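Local coordinates for protein motility-associated killing factor MakB (Vibrio cholerae serotype O1, PDB 6W1W) that probably serves as one component of a three-part cytotoxin that resembles the alpha-pore-forming toxins and is thought to perforate target membranes, at residues E234-L239 against N350-Q355; M196-Y201 against P342-T347; T165-L170 against D240-L245; P210-A215 against A257-I262. One frame throughout, in Å; residues are numbered along the deposited sequence.

Contact 1: E234-L239 against N350-Q355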
# COMPACT_ATOMS: atom_id res chain seq x y z
N GLU A 234 8.86 -23.97 0.48
CA GLU A 234 7.79 -23.77 1.45
C GLU A 234 6.44 -23.65 0.77
O GLU A 234 5.44 -24.18 1.27
CB GLU A 234 8.06 -22.52 2.29
CG GLU A 234 9.29 -22.62 3.17
CD GLU A 234 9.49 -21.38 4.02
OE1 GLU A 234 8.67 -20.44 3.90
OE2 GLU A 234 10.46 -21.35 4.81
N VAL A 235 6.38 -22.97 -0.37
CA VAL A 235 5.13 -22.85 -1.11
C VAL A 235 4.62 -24.22 -1.53
O VAL A 235 3.42 -24.51 -1.44
CB VAL A 235 5.31 -21.92 -2.33
CG1 VAL A 235 4.04 -21.88 -3.16
CG2 VAL A 235 5.72 -20.53 -1.89
N GLN A 236 5.52 -25.10 -1.98
CA GLN A 236 5.12 -26.43 -2.39
C GLN A 236 4.75 -27.33 -1.21
O GLN A 236 4.01 -28.30 -1.40
CB GLN A 236 6.23 -27.08 -3.22
CG GLN A 236 6.11 -26.80 -4.71
CD GLN A 236 4.91 -27.48 -5.34
OE1 GLN A 236 4.24 -28.30 -4.71
NE2 GLN A 236 4.62 -27.13 -6.59
N GLN A 237 5.25 -27.03 -0.01
CA GLN A 237 4.87 -27.81 1.16
C GLN A 237 3.52 -27.38 1.71
O GLN A 237 2.79 -28.21 2.27
CB GLN A 237 5.94 -27.69 2.26
CG GLN A 237 7.28 -28.32 1.89
CD GLN A 237 8.36 -28.03 2.92
OE1 GLN A 237 8.07 -27.74 4.08
NE2 GLN A 237 9.62 -28.11 2.49
N ASP A 238 3.18 -26.10 1.57
CA ASP A 238 1.84 -25.63 1.92
C ASP A 238 0.82 -26.04 0.87
O ASP A 238 -0.31 -26.41 1.21
CB ASP A 238 1.84 -24.11 2.10
CG ASP A 238 2.66 -23.66 3.29
OD1 ASP A 238 2.83 -24.48 4.23
OD2 ASP A 238 3.12 -22.50 3.31
N LEU A 239 1.20 -26.01 -0.41
CA LEU A 239 0.31 -26.46 -1.47
C LEU A 239 -0.06 -27.93 -1.31
O LEU A 239 -1.22 -28.31 -1.49
CB LEU A 239 0.96 -26.22 -2.84
CG LEU A 239 0.71 -24.88 -3.52
CD1 LEU A 239 1.79 -24.58 -4.55
CD2 LEU A 239 -0.67 -24.88 -4.16
N ASN A 350 -2.30 -28.19 -7.96
CA ASN A 350 -0.91 -28.03 -7.52
C ASN A 350 -0.01 -27.48 -8.62
O ASN A 350 1.21 -27.66 -8.58
CB ASN A 350 -0.33 -29.34 -6.98
CG ASN A 350 -0.62 -29.55 -5.51
OD1 ASN A 350 -1.02 -28.61 -4.80
ND2 ASN A 350 -0.40 -30.76 -5.03
N THR A 351 -0.58 -26.78 -9.60
CA THR A 351 0.15 -26.25 -10.73
C THR A 351 0.45 -24.76 -10.52
O THR A 351 -0.30 -24.05 -9.84
CB THR A 351 -0.64 -26.45 -12.03
OG1 THR A 351 -1.95 -25.90 -11.87
CG2 THR A 351 -0.78 -27.92 -12.34
N ILE A 352 1.55 -24.31 -11.11
CA ILE A 352 2.00 -22.91 -11.02
C ILE A 352 2.39 -22.49 -12.43
O ILE A 352 3.48 -22.82 -12.91
CB ILE A 352 3.17 -22.73 -10.04
CG1 ILE A 352 2.75 -23.09 -8.62
CG2 ILE A 352 3.70 -21.30 -10.10
CD1 ILE A 352 3.85 -22.95 -7.61
N GLN A 353 1.50 -21.78 -13.11
CA GLN A 353 1.75 -21.31 -14.47
C GLN A 353 2.21 -19.86 -14.44
O GLN A 353 2.32 -19.22 -13.39
CB GLN A 353 0.51 -21.46 -15.34
CG GLN A 353 0.19 -22.88 -15.76
CD GLN A 353 -0.90 -23.51 -14.91
OE1 GLN A 353 -1.38 -22.90 -13.95
NE2 GLN A 353 -1.29 -24.73 -15.26
N GLU A 354 2.48 -19.33 -15.63
CA GLU A 354 2.79 -17.92 -15.82
C GLU A 354 2.02 -17.43 -17.04
O GLU A 354 2.19 -17.97 -18.14
CB GLU A 354 4.30 -17.70 -16.00
CG GLU A 354 4.64 -16.35 -16.61
CD GLU A 354 6.13 -16.10 -16.71
OE1 GLU A 354 6.77 -15.85 -15.66
OE2 GLU A 354 6.67 -16.15 -17.83
N GLN A 355 1.16 -16.44 -16.84
CA GLN A 355 0.38 -15.88 -17.93
C GLN A 355 1.03 -14.61 -18.47
O GLN A 355 2.13 -14.66 -19.03
CB GLN A 355 -1.06 -15.58 -17.48
CG GLN A 355 -2.06 -16.70 -17.76
CD GLN A 355 -1.89 -17.90 -16.83
OE1 GLN A 355 -1.45 -17.76 -15.69
NE2 GLN A 355 -2.25 -19.08 -17.32
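The carboxamide of Asn350 turns its oxygen, OD1, to the Leu239 side chain: OD1 lies 3.7 Å from Leu239 CB and 3.8 Å from Leu239 CD2, and the two side chains pass with their ends pointing opposite ways. The same OD1 is 3.3 Å from Leu239 O, but both atoms are acceptors, so their proximity is no bond. The other flat group, the amide of Gln236, reaches in from one turn earlier in the helix. A bend at chi2 (-68°) turns CD back toward the strand, and NE2 ends 4.0 Å from Asn350 O, too far for a hydrogen bond. Asn350 has the positive phi (54°) suited to the first position of a G1 beta bulge: it and Thr351 both face Asn346, where the hairpin of strands 338-346 and 351-354 turns into its last strand. Helix 233-245 packs against this outermost strand of the sheet. Beyond the bulge, Ile352 directs CB at the helix, and its extended chi2 (179°) carries CD1 out to 4.0 Å from Leu239 CD1, the two chains crossing obliquely. That methyl is also 4.4 Å from Gln236 NE2, which lies at the margin of the apolar patch. Ile352 in turn packs on Val343 of the neighbouring strand and on Ile229 of helix 225-230, while its carbonyl oxygen takes a weak hydrogen bond from Tyr226 OH.

Contact 2: M196-Y201 against P342-T347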
# COMPACT_ATOMS: atom_id res chain seq x y z
N MET A 196 1.31 -9.73 -10.66
CA MET A 196 0.06 -10.12 -10.02
C MET A 196 0.03 -11.63 -9.84
O MET A 196 0.13 -12.38 -10.81
CB MET A 196 -1.14 -9.65 -10.83
CG MET A 196 -1.31 -8.13 -10.89
SD MET A 196 -1.29 -7.33 -9.27
CE MET A 196 -2.70 -8.10 -8.48
N VAL A 197 -0.11 -12.07 -8.59
CA VAL A 197 -0.13 -13.49 -8.26
C VAL A 197 -1.58 -13.86 -7.94
O VAL A 197 -2.08 -13.57 -6.85
CB VAL A 197 0.81 -13.82 -7.10
CG1 VAL A 197 0.78 -15.31 -6.80
CG2 VAL A 197 2.20 -13.36 -7.42
N THR A 198 -2.24 -14.51 -8.89
CA THR A 198 -3.56 -15.08 -8.66
C THR A 198 -3.42 -16.44 -7.99
O THR A 198 -2.73 -17.32 -8.50
CB THR A 198 -4.31 -15.22 -9.98
OG1 THR A 198 -4.28 -13.97 -10.69
CG2 THR A 198 -5.75 -15.63 -9.73
N ILE A 199 -4.07 -16.60 -6.84
CA ILE A 199 -4.22 -17.90 -6.18
C ILE A 199 -5.68 -18.31 -6.35
O ILE A 199 -6.59 -17.59 -5.93
CB ILE A 199 -3.84 -17.84 -4.70
CG1 ILE A 199 -2.49 -17.17 -4.50
CG2 ILE A 199 -3.83 -19.24 -4.10
CD1 ILE A 199 -2.12 -17.00 -3.04
N SER A 200 -5.90 -19.48 -6.94
CA SER A 200 -7.25 -19.92 -7.29
C SER A 200 -7.58 -21.19 -6.51
O SER A 200 -7.04 -22.26 -6.79
CB SER A 200 -7.38 -20.16 -8.80
OG SER A 200 -7.24 -21.53 -9.12
N TYR A 201 -8.49 -21.05 -5.55
CA TYR A 201 -8.93 -22.17 -4.73
C TYR A 201 -10.13 -22.84 -5.37
O TYR A 201 -10.74 -22.32 -6.32
CB TYR A 201 -9.26 -21.69 -3.31
CG TYR A 201 -8.14 -20.91 -2.66
CD1 TYR A 201 -7.99 -19.54 -2.88
CD2 TYR A 201 -7.22 -21.54 -1.84
CE1 TYR A 201 -6.96 -18.82 -2.29
CE2 TYR A 201 -6.19 -20.84 -1.25
CZ TYR A 201 -6.06 -19.48 -1.47
OH TYR A 201 -5.02 -18.79 -0.88
N PRO A 342 2.22 -12.10 -14.90
CA PRO A 342 1.44 -12.66 -13.79
C PRO A 342 1.60 -14.17 -13.73
O PRO A 342 1.89 -14.84 -14.72
CB PRO A 342 0.01 -12.27 -14.13
CG PRO A 342 0.01 -12.16 -15.63
CD PRO A 342 1.36 -11.60 -15.98
N VAL A 343 1.39 -14.71 -12.53
CA VAL A 343 1.52 -16.14 -12.29
C VAL A 343 0.29 -16.61 -11.52
O VAL A 343 -0.11 -15.98 -10.53
CB VAL A 343 2.82 -16.48 -11.52
CG1 VAL A 343 3.43 -15.22 -10.92
CG2 VAL A 343 2.57 -17.52 -10.45
N LEU A 344 -0.32 -17.71 -11.98
CA LEU A 344 -1.49 -18.29 -11.34
C LEU A 344 -1.08 -19.50 -10.52
O LEU A 344 -0.56 -20.48 -11.06
CB LEU A 344 -2.54 -18.68 -12.39
CG LEU A 344 -3.63 -19.67 -11.99
CD1 LEU A 344 -4.48 -19.15 -10.84
CD2 LEU A 344 -4.51 -20.01 -13.18
N VAL A 345 -1.32 -19.44 -9.21
CA VAL A 345 -1.07 -20.55 -8.30
C VAL A 345 -2.39 -21.32 -8.16
O VAL A 345 -3.24 -20.98 -7.33
CB VAL A 345 -0.55 -20.07 -6.94
CG1 VAL A 345 -0.18 -21.26 -6.07
CG2 VAL A 345 0.63 -19.14 -7.12
N ASN A 346 -2.56 -22.36 -8.96
CA ASN A 346 -3.79 -23.15 -8.99
C ASN A 346 -3.69 -24.27 -7.96
O ASN A 346 -2.97 -25.26 -8.17
CB ASN A 346 -4.00 -23.70 -10.40
CG ASN A 346 -5.36 -24.37 -10.58
OD1 ASN A 346 -5.95 -24.89 -9.63
ND2 ASN A 346 -5.85 -24.37 -11.82
N THR A 347 -4.44 -24.15 -6.86
CA THR A 347 -4.31 -25.10 -5.75
C THR A 347 -5.14 -26.36 -5.93
O THR A 347 -4.87 -27.36 -5.25
CB THR A 347 -4.70 -24.44 -4.42
OG1 THR A 347 -6.12 -24.26 -4.36
CG2 THR A 347 -4.00 -23.09 -4.26
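Parallel pairing of strands 193-203 and 338-346 makes up the middle of a four-stranded mixed sheet; the two short segments run at 20° to each other, and Val197 to Ser200 stand opposite Val343 to Asn346. Met196, Thr198 and Ser200 turn their backbone polar groups to the partner strand. Val343 N donates to Met196 O (3.2 Å), Val345 N donates to Thr198 O, and Ser200 N reaches Val345 O at 3.1 Å, whereas the bond from Thr198 N to Val343 O is weak. At the end of the ladder Ser200 O takes two donors from the same face of its carbonyl plane: Thr347 N at 3.2 Å and Thr347 OG1 at 3.3 Å. The hydroxyl gets there because chi1 (73°) sets OG1 between the backbone N and the carbonyl carbon. On one face of the sheet Val197 CG1 meets Val345 CG2 at 3.8 Å, and its other methyl, CG2, lies beside Val343 CG1; helices 157-176 and 225-230 cover this side. The other face is mixed. Leu344 CD1 settles against Ser200 CB (3.7 Å) and Thr198 CG2 (3.9 Å), while Asn346 OD1 is engaged by Asn349 ND2 and makes no hydrogen bond to the nearby Ser200 OG. The pairing therefore rests chiefly on main-chain bonds, the Thr347 hydroxyl adding one, with aliphatic residues on the helix-covered face and Leu344 among polar, partly exposed ones on the other.

Contact 3: T165-L170 against D240-L245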
# COMPACT_ATOMS: atom_id res chain seq x y z
N THR A 165 -6.16 -22.38 8.14
CA THR A 165 -4.81 -22.07 8.58
C THR A 165 -3.78 -22.36 7.49
O THR A 165 -2.77 -21.66 7.39
CB THR A 165 -4.45 -22.86 9.84
OG1 THR A 165 -5.53 -22.78 10.78
CG2 THR A 165 -3.19 -22.32 10.49
N GLU A 166 -4.04 -23.37 6.66
CA GLU A 166 -3.11 -23.71 5.59
C GLU A 166 -3.17 -22.68 4.46
O GLU A 166 -2.14 -22.29 3.91
CB GLU A 166 -3.42 -25.11 5.05
CG GLU A 166 -2.21 -25.83 4.50
CD GLU A 166 -1.01 -25.68 5.40
OE1 GLU A 166 0.07 -25.30 4.89
OE2 GLU A 166 -1.13 -25.91 6.62
N ILE A 167 -4.38 -22.25 4.10
CA ILE A 167 -4.55 -21.20 3.10
C ILE A 167 -3.85 -19.93 3.56
O ILE A 167 -3.24 -19.21 2.76
CB ILE A 167 -6.04 -20.98 2.82
CG1 ILE A 167 -6.64 -22.21 2.13
CG2 ILE A 167 -6.25 -19.74 1.97
CD1 ILE A 167 -8.16 -22.24 2.13
N GLY A 168 -3.93 -19.63 4.86
CA GLY A 168 -3.22 -18.49 5.40
C GLY A 168 -1.72 -18.69 5.48
O GLY A 168 -0.95 -17.74 5.36
N SER A 169 -1.29 -19.94 5.69
CA SER A 169 0.14 -20.23 5.65
C SER A 169 0.66 -20.17 4.22
O SER A 169 1.73 -19.60 3.96
CB SER A 169 0.42 -21.59 6.28
OG SER A 169 1.79 -21.73 6.62
N LEU A 170 -0.09 -20.75 3.27
CA LEU A 170 0.28 -20.66 1.86
C LEU A 170 0.40 -19.21 1.41
O LEU A 170 1.34 -18.85 0.69
CB LEU A 170 -0.74 -21.41 1.01
CG LEU A 170 -0.74 -21.21 -0.51
CD1 LEU A 170 0.62 -21.51 -1.11
CD2 LEU A 170 -1.82 -22.07 -1.17
N ASP A 240 0.92 -28.78 -0.99
CA ASP A 240 0.64 -30.21 -0.87
C ASP A 240 -0.14 -30.51 0.40
O ASP A 240 -1.05 -31.35 0.39
CB ASP A 240 1.94 -31.01 -0.90
CG ASP A 240 2.46 -31.23 -2.31
OD1 ASP A 240 1.82 -30.76 -3.27
OD2 ASP A 240 3.52 -31.88 -2.45
N LYS A 241 0.19 -29.83 1.50
CA LYS A 241 -0.54 -30.03 2.75
C LYS A 241 -2.02 -29.68 2.59
O LYS A 241 -2.89 -30.34 3.16
CB LYS A 241 0.10 -29.19 3.86
CG LYS A 241 -0.25 -29.60 5.28
CD LYS A 241 0.41 -28.67 6.28
CE LYS A 241 0.71 -29.35 7.60
NZ LYS A 241 1.85 -30.32 7.51
N LEU A 242 -2.31 -28.65 1.79
CA LEU A 242 -3.69 -28.21 1.59
C LEU A 242 -4.50 -29.26 0.84
O LEU A 242 -5.62 -29.59 1.24
CB LEU A 242 -3.71 -26.88 0.85
CG LEU A 242 -5.08 -26.22 0.66
CD1 LEU A 242 -5.78 -26.05 2.00
CD2 LEU A 242 -4.95 -24.88 -0.05
N THR A 243 -3.94 -29.81 -0.24
CA THR A 243 -4.61 -30.86 -1.00
C THR A 243 -5.07 -31.99 -0.09
O THR A 243 -6.18 -32.53 -0.25
CB THR A 243 -3.68 -31.41 -2.08
OG1 THR A 243 -3.42 -30.38 -3.05
CG2 THR A 243 -4.29 -32.62 -2.77
N GLN A 244 -4.23 -32.36 0.88
CA GLN A 244 -4.59 -33.43 1.81
C GLN A 244 -5.74 -33.00 2.72
O GLN A 244 -6.65 -33.79 2.99
CB GLN A 244 -3.38 -33.82 2.65
CG GLN A 244 -3.06 -35.30 2.64
CD GLN A 244 -2.80 -35.83 1.24
OE1 GLN A 244 -3.23 -36.93 0.89
NE2 GLN A 244 -2.10 -35.04 0.43
N LEU A 245 -5.71 -31.76 3.19
CA LEU A 245 -6.72 -31.31 4.15
C LEU A 245 -8.09 -31.17 3.49
O LEU A 245 -9.11 -31.48 4.12
CB LEU A 245 -6.28 -29.99 4.78
CG LEU A 245 -5.01 -30.06 5.63
CD1 LEU A 245 -4.55 -28.69 6.08
CD2 LEU A 245 -5.24 -30.96 6.83
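Leu242 and Leu245 close on the aliphatic half of Glu166; here the axes of the two antiparallel segments approach to 9.6 Å, and the apolar contacts are close. Glu166 CB lies 3.9 Å from Leu245 CD1 and 4.0 Å from Leu242 CD1, the Glu166 and Leu245 chains crossing at about a right angle. Ile167 adds its CG1, 3.8 Å from Leu242 CD2; Leu170 touches the same methyl more loosely, its CD2 at 4.4 Å. The solvent side is different. Glu166 bends at chi2 (44°), which brings its carboxylate carbon against the Lys241 chain, again crossed at about a right angle, and OE2 rests 3.2 Å from Lys241 CD. The lysine tip continues away, leaving NZ 5.4 Å from Glu166 OE2: the opposite charges may attract at longer range but form no salt bridge, and Lys241 touches a crystal neighbour. Glu166 OE1 also lies near Asp238 OD1, a pair of like charges. Around this antiparallel helix pair, Leu242 reaches back to Ile163 and Leu170 leans on Leu239 and on Thr347, just after strand 338-346, while Ile167 also meets Ile258 and Ala261, so helix 157-176 contacts both helix 233-245 and helix 251-270.

Contact 4: P210-A215 against A257-I262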
# COMPACT_ATOMS: atom_id res chain seq x y z
N PRO A 210 -13.93 -25.31 -9.64
CA PRO A 210 -13.42 -23.99 -9.25
C PRO A 210 -14.42 -23.24 -8.38
O PRO A 210 -15.62 -23.51 -8.38
CB PRO A 210 -13.20 -23.27 -10.58
CG PRO A 210 -14.09 -23.96 -11.54
CD PRO A 210 -14.13 -25.41 -11.10
N PHE A 211 -13.90 -22.28 -7.62
CA PHE A 211 -14.71 -21.63 -6.60
C PHE A 211 -14.29 -20.18 -6.37
O PHE A 211 -14.92 -19.26 -6.89
CB PHE A 211 -14.63 -22.44 -5.30
CG PHE A 211 -15.36 -21.83 -4.14
CD1 PHE A 211 -14.67 -21.19 -3.12
CD2 PHE A 211 -16.74 -21.90 -4.06
CE1 PHE A 211 -15.33 -20.64 -2.05
CE2 PHE A 211 -17.40 -21.34 -2.99
CZ PHE A 211 -16.70 -20.71 -1.98
N LEU A 212 -13.22 -19.98 -5.62
CA LEU A 212 -12.74 -18.65 -5.26
C LEU A 212 -11.38 -18.42 -5.91
O LEU A 212 -10.62 -19.37 -6.14
CB LEU A 212 -12.62 -18.51 -3.74
CG LEU A 212 -12.41 -17.14 -3.08
CD1 LEU A 212 -12.95 -17.20 -1.66
CD2 LEU A 212 -10.95 -16.70 -3.06
N SER A 213 -11.08 -17.15 -6.21
CA SER A 213 -9.80 -16.81 -6.82
C SER A 213 -9.55 -15.32 -6.60
O SER A 213 -10.18 -14.49 -7.25
CB SER A 213 -9.80 -17.15 -8.31
OG SER A 213 -9.98 -15.99 -9.10
N PHE A 214 -8.63 -15.00 -5.69
CA PHE A 214 -8.23 -13.61 -5.47
C PHE A 214 -6.75 -13.45 -5.79
O PHE A 214 -5.97 -14.40 -5.74
CB PHE A 214 -8.54 -13.16 -4.03
CG PHE A 214 -7.49 -13.54 -3.02
CD1 PHE A 214 -7.23 -14.87 -2.74
CD2 PHE A 214 -6.79 -12.57 -2.33
CE1 PHE A 214 -6.28 -15.22 -1.80
CE2 PHE A 214 -5.83 -12.92 -1.39
CZ PHE A 214 -5.58 -14.24 -1.13
N ALA A 215 -6.37 -12.22 -6.11
CA ALA A 215 -5.05 -11.91 -6.63
C ALA A 215 -4.38 -10.84 -5.77
O ALA A 215 -5.00 -10.19 -4.94
CB ALA A 215 -5.12 -11.44 -8.09
N ALA A 257 -14.28 -22.90 5.06
CA ALA A 257 -12.91 -22.71 5.52
C ALA A 257 -12.12 -21.81 4.58
O ALA A 257 -11.31 -20.99 5.03
CB ALA A 257 -12.23 -24.07 5.68
N ILE A 258 -12.35 -21.94 3.27
CA ILE A 258 -11.65 -21.09 2.30
C ILE A 258 -11.98 -19.62 2.55
O ILE A 258 -11.08 -18.79 2.75
CB ILE A 258 -12.00 -21.51 0.87
CG1 ILE A 258 -11.41 -22.89 0.56
CG2 ILE A 258 -11.52 -20.46 -0.13
CD1 ILE A 258 -11.71 -23.40 -0.84
N THR A 259 -13.28 -19.28 2.54
CA THR A 259 -13.70 -17.88 2.61
C THR A 259 -13.25 -17.21 3.90
O THR A 259 -12.87 -16.04 3.90
CB THR A 259 -15.23 -17.78 2.46
OG1 THR A 259 -15.86 -18.61 3.45
CG2 THR A 259 -15.66 -18.23 1.08
N LYS A 260 -13.29 -17.94 5.02
CA LYS A 260 -12.81 -17.38 6.27
C LYS A 260 -11.36 -16.93 6.16
O LYS A 260 -10.99 -15.88 6.69
CB LYS A 260 -12.99 -18.40 7.40
CG LYS A 260 -11.94 -18.38 8.49
CD LYS A 260 -12.08 -17.18 9.40
CE LYS A 260 -11.35 -17.39 10.72
NZ LYS A 260 -12.08 -18.34 11.61
N ALA A 261 -10.52 -17.69 5.44
CA ALA A 261 -9.11 -17.33 5.31
C ALA A 261 -8.90 -16.15 4.35
O ALA A 261 -8.00 -15.33 4.58
CB ALA A 261 -8.30 -18.53 4.84
N ILE A 262 -9.70 -16.05 3.29
CA ILE A 262 -9.61 -14.89 2.40
C ILE A 262 -9.98 -13.62 3.16
O ILE A 262 -9.31 -12.59 3.02
CB ILE A 262 -10.51 -15.09 1.17
CG1 ILE A 262 -10.28 -16.49 0.58
CG2 ILE A 262 -10.21 -14.03 0.12
CD1 ILE A 262 -8.86 -16.73 0.15
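Leu212 and Ile262 meet tip to tip, with Leu212 CD1 3.6 Å from Ile262 CG1, and Ile258 CG2 touches the same leucine methyl at 3.9 Å. Phe214 also meets Ile262. Its CE1 is 3.6 Å from Ile262 CD1, while Ile262 CG2 sits over one face of the ring, 4.3 Å from the ring centroid and 15° off the normal, a CH-pi contact. Phe211 instead offers its edge: Thr259 CG2 approaches in the ring plane, 4.0 Å from CE1. Two consecutive residues, Phe211 and Leu212, thus direct CB at the helix, a break in the strand's regular alternation that accompanies the unusual psi of Phe211 (-80°). Strand 209-220 is outermost in the mixed sheet; its segment 210-215 and segment 257-262 of helix 251-270 run nearly parallel, 9° apart, and the helix covers the strand's face with aliphatic groups. Farther out, Thr259 OG1 hydrogen-bonds Ala255 O and Ala256 O of its own helix, leaving CG2 directed to the strand. Tyr201 of the adjoining strand packs on both Phe214 and Ile262, Leu48 of helix 46-66 backs Phe211, and Ile167 lies against Ile258.

In the fold
Contact 2 is the framework: its backbone ladder joins the two central strands of the sheet, and the other contacts gather around it. Contacts 1 and 4 each place a helix against an outermost strand, 351-354 and 209-220 respectively. Contact 4 is wholly buried and apolar; contact 1 is smaller and partly exposed, with amides beside a single leucine-isoleucine touch. Contact 3 alone involves no strand. It shares helix 233-245 with contact 1, and its mainly buried aliphatic packing gives way to charged groups at the surface. Ile167 of contact 3 touches both neighbours: Tyr201 of contact 2, and Ile258 and Ala261 of contact 4. Hydrogen bonds cross between segments in contact 2 alone.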